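Local atomic coordinates of periplasmic beta-glucosidase (Pseudomonas aeruginosa, PDB entry 6R5I), a protein that probably cleaves terminal, non-reducing beta-D-glucosyl residues from beta-glucosides in the periplasm by hydrolysis, releasing beta-D-glucose, as a member of glycosyl hydrolase family 3. Residues P512-L517 with A532-E537; N558-L563 with A650-V655. All coordinates share one frame; numbering follows the deposited sequence.

Contact 1. Residues P512-L517 with A532-E537; sequences PLVLVL and ADAILE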
loop_
_atom_site.group_PDB
_atom_site.type_symbol
_atom_site.label_atom_id
_atom_site.label_comp_id
_atom_site.label_asym_id
_atom_site.label_seq_id
_atom_site.Cartn_x
_atom_site.Cartn_y
_atom_site.Cartn_z
ATOM N N PRO A 512 -36.901 4.026 14.182
ATOM C CA PRO A 512 -35.687 3.349 14.628
ATOM C C PRO A 512 -35.128 2.570 13.430
ATOM O O PRO A 512 -35.909 1.943 12.696
ATOM C CB PRO A 512 -36.153 2.404 15.735
ATOM C CG PRO A 512 -37.469 3.010 16.221
ATOM C CD PRO A 512 -38.066 3.701 15.017
ATOM N N LEU A 513 -33.815 2.652 13.234
ATOM C CA LEU A 513 -33.161 2.097 12.029
ATOM C C LEU A 513 -32.125 1.073 12.475
ATOM O O LEU A 513 -31.121 1.473 13.126
ATOM C CB LEU A 513 -32.540 3.228 11.215
ATOM C CG LEU A 513 -31.742 2.785 9.991
ATOM C CD1 LEU A 513 -32.655 2.117 8.983
ATOM C CD2 LEU A 513 -31.034 3.979 9.364
ATOM N N VAL A 514 -32.380 -0.187 12.128
ATOM C CA VAL A 514 -31.505 -1.346 12.422
ATOM C C VAL A 514 -30.835 -1.751 11.112
ATOM O O VAL A 514 -31.559 -2.055 10.156
ATOM C CB VAL A 514 -32.297 -2.527 13.007
ATOM C CG1 VAL A 514 -31.443 -3.779 13.113
ATOM C CG2 VAL A 514 -32.931 -2.171 14.339
ATOM N N LEU A 515 -29.500 -1.713 11.065
ATOM C CA LEU A 515 -28.736 -2.098 9.860
ATOM C C LEU A 515 -28.312 -3.556 9.998
ATOM O O LEU A 515 -27.581 -3.878 10.954
ATOM C CB LEU A 515 -27.503 -1.202 9.737
ATOM C CG LEU A 515 -27.621 -0.008 8.820
ATOM C CD1 LEU A 515 -28.947 0.709 8.967
ATOM C CD2 LEU A 515 -26.425 0.902 8.978
ATOM N N VAL A 516 -28.714 -4.371 9.041
ATOM C CA VAL A 516 -28.187 -5.749 8.853
ATOM C C VAL A 516 -27.262 -5.702 7.630
ATOM O O VAL A 516 -27.745 -5.509 6.515
ATOM C CB VAL A 516 -29.335 -6.753 8.688
ATOM C CG1 VAL A 516 -28.816 -8.138 8.347
ATOM C CG2 VAL A 516 -30.217 -6.783 9.907
ATOM N N LEU A 517 -25.970 -5.777 7.866
ATOM C CA LEU A 517 -24.921 -5.631 6.837
ATOM C C LEU A 517 -24.574 -7.006 6.270
ATOM O O LEU A 517 -24.283 -7.946 7.056
ATOM C CB LEU A 517 -23.671 -5.028 7.477
ATOM C CG LEU A 517 -23.839 -3.677 8.151
ATOM C CD1 LEU A 517 -22.464 -3.190 8.613
ATOM C CD2 LEU A 517 -24.469 -2.676 7.203
ATOM N N ALA A 532 -27.194 5.210 12.446
ATOM C CA ALA A 532 -28.043 4.008 12.637
ATOM C C ALA A 532 -28.295 3.831 14.128
ATOM O O ALA A 532 -27.446 4.245 14.943
ATOM C CB ALA A 532 -27.413 2.770 12.049
ATOM N N ASP A 533 -29.423 3.237 14.490
ATOM C CA ASP A 533 -29.711 2.935 15.909
ATOM C C ASP A 533 -29.003 1.627 16.295
ATOM O O ASP A 533 -28.525 1.533 17.419
ATOM C CB ASP A 533 -31.213 2.960 16.144
ATOM C CG ASP A 533 -31.738 4.364 15.887
ATOM O OD1 ASP A 533 -31.344 5.260 16.663
ATOM O OD2 ASP A 533 -32.452 4.569 14.892
ATOM N N ALA A 534 -28.917 0.649 15.401
ATOM C CA ALA A 534 -28.155 -0.588 15.679
ATOM C C ALA A 534 -27.529 -1.069 14.377
ATOM O O ALA A 534 -28.083 -0.768 13.314
ATOM C CB ALA A 534 -29.030 -1.642 16.333
ATOM N N ILE A 535 -26.412 -1.786 14.473
ATOM C CA ILE A 535 -25.686 -2.311 13.298
ATOM C C ILE A 535 -25.248 -3.731 13.629
ATOM O O ILE A 535 -24.529 -3.932 14.669
ATOM C CB ILE A 535 -24.479 -1.426 12.933
ATOM C CG1 ILE A 535 -24.843 0.040 12.706
ATOM C CG2 ILE A 535 -23.762 -2.004 11.729
ATOM C CD1 ILE A 535 -23.654 0.934 12.640
ATOM N N LEU A 536 -25.693 -4.669 12.797
ATOM C CA LEU A 536 -25.307 -6.085 12.909
ATOM C C LEU A 536 -24.549 -6.465 11.648
ATOM O O LEU A 536 -25.127 -6.430 10.551
ATOM C CB LEU A 536 -26.541 -6.971 13.093
ATOM C CG LEU A 536 -26.251 -8.442 13.357
ATOM C CD1 LEU A 536 -25.504 -8.612 14.673
ATOM C CD2 LEU A 536 -27.556 -9.232 13.348
ATOM N N GLU A 537 -23.284 -6.817 11.823
ATOM C CA GLU A 537 -22.430 -7.345 10.731
ATOM C C GLU A 537 -22.752 -8.831 10.542
ATOM O O GLU A 537 -22.536 -9.624 11.510
ATOM C CB GLU A 537 -20.965 -7.117 11.090
ATOM C CG GLU A 537 -19.966 -7.801 10.162
ATOM C CD GLU A 537 -20.021 -7.249 8.765
ATOM O OE1 GLU A 537 -20.901 -7.685 7.978
ATOM O OE2 GLU A 537 -19.219 -6.315 8.488
#
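Leu-515 overlaps Ala-532 and Ile-535 with its CD2 methyl. CD2 lies 3.7 Å from Ala-532 CB and 4.1 Å from Ile-535 CG1. The Leu-515 and Ile-535 side chains lie alongside each other with a common direction. Leu-517 crosses Ile-535 at a slant, with Leu-517 CD1 3.6 Å from Ile-535 CG2. That methyl branch of Ile-535 is turned anti to its own backbone N, while CG1 goes to Leu-515, so one isoleucine serves both leucines. Val-514, Ala-534, Val-516 and Leu-536 lie on the other face of the sheet, where helix 545-553 covers the two valines and Leu-536.

The strands are parallel neighbours. They belong to a right-handed beta-alpha-beta crossover through helix 526-531, in the glycosyl hydrolase family 3 C-terminal domain. Leu-515 N bonds to Ala-534 O at 2.8 Å and 177°, and Leu-515 O takes the N-H of Leu-536. Leu-517 N then reaches Leu-536 O.

At the start of the pair a side chain takes over. Asp-533 OD2 uses its anti lone pair to accept from Leu-513 N at 2.9 Å. Leu-513 O is gripped twice, by Asp-533 N at 2.8 Å and by Ala-534 N at 3.3 Å. The carboxylate thus satisfies a buried backbone N-H where the second strand has not yet begun.

Contact 2. Residues N558-L563 with A650-V655; sequences NPSGKL and AGATVV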
loop_
_atom_site.group_PDB
_atom_site.type_symbol
_atom_site.label_atom_id
_atom_site.label_comp_id
_atom_site.label_asym_id
_atom_site.label_seq_id
_atom_site.Cartn_x
_atom_site.Cartn_y
_atom_site.Cartn_z
ATOM N N ASN A 558 -27.410 -14.310 21.829
ATOM C CA ASN A 558 -26.743 -13.049 22.232
ATOM C C ASN A 558 -25.512 -12.906 21.345
ATOM O O ASN A 558 -24.611 -13.730 21.415
ATOM C CB ASN A 558 -26.390 -13.080 23.722
ATOM C CG ASN A 558 -25.966 -11.728 24.226
ATOM O OD1 ASN A 558 -25.704 -10.851 23.398
ATOM N ND2 ASN A 558 -25.896 -11.543 25.544
ATOM N N PRO A 559 -25.417 -11.862 20.492
ATOM C CA PRO A 559 -24.277 -11.737 19.598
ATOM C C PRO A 559 -22.946 -11.899 20.332
ATOM O O PRO A 559 -22.740 -11.282 21.334
ATOM C CB PRO A 559 -24.374 -10.328 18.992
ATOM C CG PRO A 559 -25.671 -9.731 19.485
ATOM C CD PRO A 559 -26.397 -10.795 20.287
ATOM N N SER A 560 -22.064 -12.730 19.784
ATOM C CA SER A 560 -20.745 -13.039 20.390
ATOM C C SER A 560 -19.609 -12.897 19.363
ATOM O O SER A 560 -18.451 -13.124 19.742
ATOM C CB SER A 560 -20.788 -14.414 20.976
ATOM O OG SER A 560 -21.119 -15.348 19.975
ATOM N N GLY A 561 -19.907 -12.532 18.123
ATOM C CA GLY A 561 -18.881 -12.407 17.077
ATOM C C GLY A 561 -17.978 -11.209 17.354
ATOM O O GLY A 561 -18.453 -10.230 17.963
ATOM N N LYS A 562 -16.700 -11.314 16.981
ATOM C CA LYS A 562 -15.725 -10.208 17.130
ATOM C C LYS A 562 -14.923 -10.117 15.836
ATOM O O LYS A 562 -14.565 -11.141 15.278
ATOM C CB LYS A 562 -14.883 -10.399 18.394
ATOM C CG LYS A 562 -15.666 -10.131 19.684
ATOM C CD LYS A 562 -14.824 -9.993 20.909
ATOM C CE LYS A 562 -15.620 -9.475 22.090
ATOM N NZ LYS A 562 -15.623 -7.993 22.075
ATOM N N LEU A 563 -14.640 -8.894 15.387
ATOM C CA LEU A 563 -13.921 -8.670 14.115
ATOM C C LEU A 563 -12.532 -9.315 14.163
ATOM O O LEU A 563 -11.858 -9.210 15.209
ATOM C CB LEU A 563 -13.763 -7.169 13.887
ATOM C CG LEU A 563 -15.062 -6.379 13.760
ATOM C CD1 LEU A 563 -14.752 -4.910 13.486
ATOM C CD2 LEU A 563 -15.940 -6.949 12.673
ATOM N N ALA A 650 -27.604 -14.083 29.399
ATOM C CA ALA A 650 -26.521 -15.050 29.104
ATOM C C ALA A 650 -25.818 -14.576 27.830
ATOM O O ALA A 650 -26.480 -14.057 26.941
ATOM C CB ALA A 650 -27.049 -16.451 28.917
ATOM N N GLY A 651 -24.519 -14.787 27.724
ATOM C CA GLY A 651 -23.831 -14.469 26.454
ATOM C C GLY A 651 -22.355 -14.770 26.541
ATOM O O GLY A 651 -21.817 -14.919 27.654
ATOM N N ALA A 652 -21.732 -14.888 25.384
ATOM C CA ALA A 652 -20.309 -15.193 25.240
ATOM C C ALA A 652 -19.579 -13.897 24.859
ATOM O O ALA A 652 -20.179 -12.953 24.273
ATOM C CB ALA A 652 -20.130 -16.304 24.224
ATOM N N THR A 653 -18.314 -13.872 25.206
ATOM C CA THR A 653 -17.361 -12.857 24.703
ATOM C C THR A 653 -16.010 -13.559 24.570
ATOM O O THR A 653 -15.884 -14.778 24.882
ATOM C CB THR A 653 -17.289 -11.617 25.603
ATOM O OG1 THR A 653 -16.472 -10.619 24.977
ATOM C CG2 THR A 653 -16.712 -11.927 26.965
ATOM N N VAL A 654 -15.047 -12.822 24.063
ATOM C CA VAL A 654 -13.719 -13.386 23.739
ATOM C C VAL A 654 -12.681 -12.590 24.512
ATOM O O VAL A 654 -12.482 -11.375 24.192
ATOM C CB VAL A 654 -13.464 -13.338 22.227
ATOM C CG1 VAL A 654 -12.149 -14.021 21.894
ATOM C CG2 VAL A 654 -14.630 -13.961 21.456
ATOM N N VAL A 655 -12.021 -13.250 25.453
ATOM C CA VAL A 655 -10.869 -12.617 26.148
ATOM C C VAL A 655 -9.630 -12.782 25.266
ATOM O O VAL A 655 -9.307 -13.928 24.887
ATOM C CB VAL A 655 -10.666 -13.190 27.558
ATOM C CG1 VAL A 655 -9.555 -12.472 28.308
ATOM C CG2 VAL A 655 -11.959 -13.115 28.348
HETATM O O HOH W 1 -23.631 -15.562 23.031
HETATM O O HOH W 2 -22.824 -12.111 24.085
HETATM O O HOH W 3 -19.880 -10.509 22.891
#
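Ala-650 O accepts a hydrogen bond of 2.9 Å from Asn-558 ND2. The oxygen lies in the amide plane of Asn-558, but the donor stands above the carbonyl plane of Ala-650. The other end of the amide is held too, as Asn-558 OD1 accepts from Tyr-616 N. Gly-651 CA lies off one face of the same amide, 3.7 Å from Asn-558 ND2. Ala-652 is joined to the loop mainly by water. Water 1 accepts from Ala-652 N and donates to Asn-558 O at 2.6 Å. Water 2 donates to both Pro-559 O and Ala-652 O, and water 3 also donates to Ala-652 O. The methyl of Ala-652 meets Ser-560 CB at 3.8 Å.

This strand, 651-660, belongs to the fibronectin type III-like domain, and the loop to the glycosyl hydrolase family 3 C-terminal domain. The contact thus lies at the interface between the two domains.

Thr-653 turns OG1 anti to its backbone N (chi1 -173°), which brings it 3.2 Å from Lys-562 CE. Val-654 packs its CB against Lys-562 CD at 3.8 Å, the lysine chain and valine running antiparallel past each other. The lysine bends at its last torsion, and NZ bonds to Gly-613 O and Leu-720 O.

Both segments of contact 1 come earlier in the chain than either segment of contact 2. The centres are 18 Å apart, and the nearest atoms are about 5 Å apart. Contact 1 lies inside the mixed sheet of the C-terminal domain, between neighbouring strands 513-518 and 534-537. Helix 545-553 follows the second strand, packs on that sheet and leads toward the loop with 558-563. Contact 2 joins this loop to strand 651-660 of the fibronectin type III-like domain. Contact 1 is thus internal to one domain, and contact 2 joins that domain to the next. Both lie away from the magnesium site at Asp-661 and Val-663.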